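Side-chain contact in beta-galactosidase (Geobacillus stearothermophilus, PDB 4OIF), which probably hydrolyses terminal non-reducing beta-D-galactose residues from beta-D-galactosides, as a zinc-containing, homotrimeric member of glycoside hydrolase family 42: residues 635-638 with 639-642. Sequence-based numbering, arbitrary orientation.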
# COMPACT_ATOMS: atom_id res chain seq x y z
N ALA A 635 12.03 -38.40 -31.57
CA ALA A 635 12.43 -38.36 -32.97
C ALA A 635 11.85 -39.59 -33.69
O ALA A 635 11.33 -40.49 -33.03
CB ALA A 635 13.95 -38.34 -33.08
N PRO A 636 11.89 -39.61 -35.03
CA PRO A 636 11.38 -40.82 -35.70
C PRO A 636 12.12 -42.07 -35.25
O PRO A 636 11.50 -43.09 -34.93
CB PRO A 636 11.65 -40.53 -37.18
CG PRO A 636 11.71 -39.05 -37.28
CD PRO A 636 12.31 -38.58 -35.99
N GLU A 637 13.44 -41.97 -35.20
CA GLU A 637 14.31 -43.10 -34.89
C GLU A 637 14.53 -43.34 -33.39
O GLU A 637 14.92 -44.44 -33.01
CB GLU A 637 15.66 -42.91 -35.57
CG GLU A 637 16.53 -41.80 -35.00
CD GLU A 637 16.16 -40.40 -35.51
OE1 GLU A 637 15.08 -40.24 -36.10
OE2 GLU A 637 16.97 -39.46 -35.31
N CYS A 638 14.30 -42.33 -32.55
CA CYS A 638 14.60 -42.51 -31.13
C CYS A 638 13.96 -41.52 -30.16
O CYS A 638 13.48 -40.45 -30.54
CB CYS A 638 16.11 -42.46 -30.91
SG CYS A 638 16.81 -40.85 -31.17
N ASP A 639 13.97 -41.90 -28.89
CA ASP A 639 13.54 -41.03 -27.82
C ASP A 639 14.76 -40.35 -27.18
O ASP A 639 15.81 -40.97 -27.01
CB ASP A 639 12.74 -41.83 -26.77
CG ASP A 639 11.35 -42.23 -27.27
OD1 ASP A 639 10.73 -41.47 -28.05
OD2 ASP A 639 10.87 -43.31 -26.86
N TYR A 640 14.62 -39.07 -26.88
CA TYR A 640 15.60 -38.33 -26.09
C TYR A 640 14.99 -38.00 -24.75
O TYR A 640 14.00 -37.28 -24.66
CB TYR A 640 16.04 -37.04 -26.78
CG TYR A 640 16.73 -37.23 -28.10
CD1 TYR A 640 16.08 -36.94 -29.29
CD2 TYR A 640 18.04 -37.70 -28.16
CE1 TYR A 640 16.71 -37.10 -30.51
CE2 TYR A 640 18.68 -37.86 -29.37
CZ TYR A 640 18.01 -37.56 -30.54
OH TYR A 640 18.64 -37.72 -31.76
N VAL A 641 15.60 -38.52 -23.70
CA VAL A 641 15.01 -38.45 -22.39
C VAL A 641 15.92 -37.68 -21.44
O VAL A 641 17.11 -37.92 -21.36
CB VAL A 641 14.75 -39.87 -21.87
CG1 VAL A 641 14.05 -39.83 -20.52
CG2 VAL A 641 13.90 -40.64 -22.90
N PHE A 642 15.34 -36.74 -20.73
CA PHE A 642 16.05 -35.92 -19.76
C PHE A 642 15.66 -36.35 -18.35
O PHE A 642 14.48 -36.30 -17.98
CB PHE A 642 15.73 -34.43 -19.95
CG PHE A 642 16.26 -33.84 -21.21
CD1 PHE A 642 15.71 -34.16 -22.44
CD2 PHE A 642 17.29 -32.92 -21.17
CE1 PHE A 642 16.20 -33.60 -23.62
CE2 PHE A 642 17.79 -32.34 -22.35
CZ PHE A 642 17.24 -32.69 -23.57
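One face of the Tyr-640 ring carries the sulfur of Cys-638, and Ala-635 CB meets the same ring obliquely near CE1. The motif is a Cys sulfur-aromatic contact at a beta-hairpin: residues 635-637 turn the chain from strand 628-634 into the antiparallel strand 638-645 of the C-terminal domain. The evidence for a face contact is that SG of Cys-638 stands 4.0 Å from the centroid of the Tyr-640 ring, 27° off the ring normal. That offset displaces the sulfur toward the phenol end, where SG of Cys-638 is 3.6 Å from CZ of Tyr-640 and 3.7 Å from its OH. Two torsions bring the partners together. Cys-638 places SG between its backbone N and carbonyl carbon (chi1 70°), while Tyr-640 sets CG beside its own N, opposite the carbonyl carbon (chi1 -62°), which carries the ring back along the strand toward the turn. Within the turn, the backbone bond from Ala-635 N to Cys-638 O (2.7 Å) ties its two ends together. A serine in place of Tyr-640 would probably leave the Cys-638 sulfur and the Ala-635 methyl without their shared aromatic partner and open a gap beside the turn. Ile-404, from a loop, also touches the tyrosine side chain. The neighbouring acids are engaged elsewhere: Glu-637 forms a salt bridge with Arg-6, and Asp-639 OD1 takes a hydrogen bond from Gln-634 NE2 as well as a salt bridge from Arg-686. Since Glu-637 OE2 lies 4.3 Å from Tyr-640 OH, no hydrogen bond joins them. On the same side of the ring plane as the sulfur but displaced outward, Ala-635 CB lies 4.0 Å from Tyr-640 CE1.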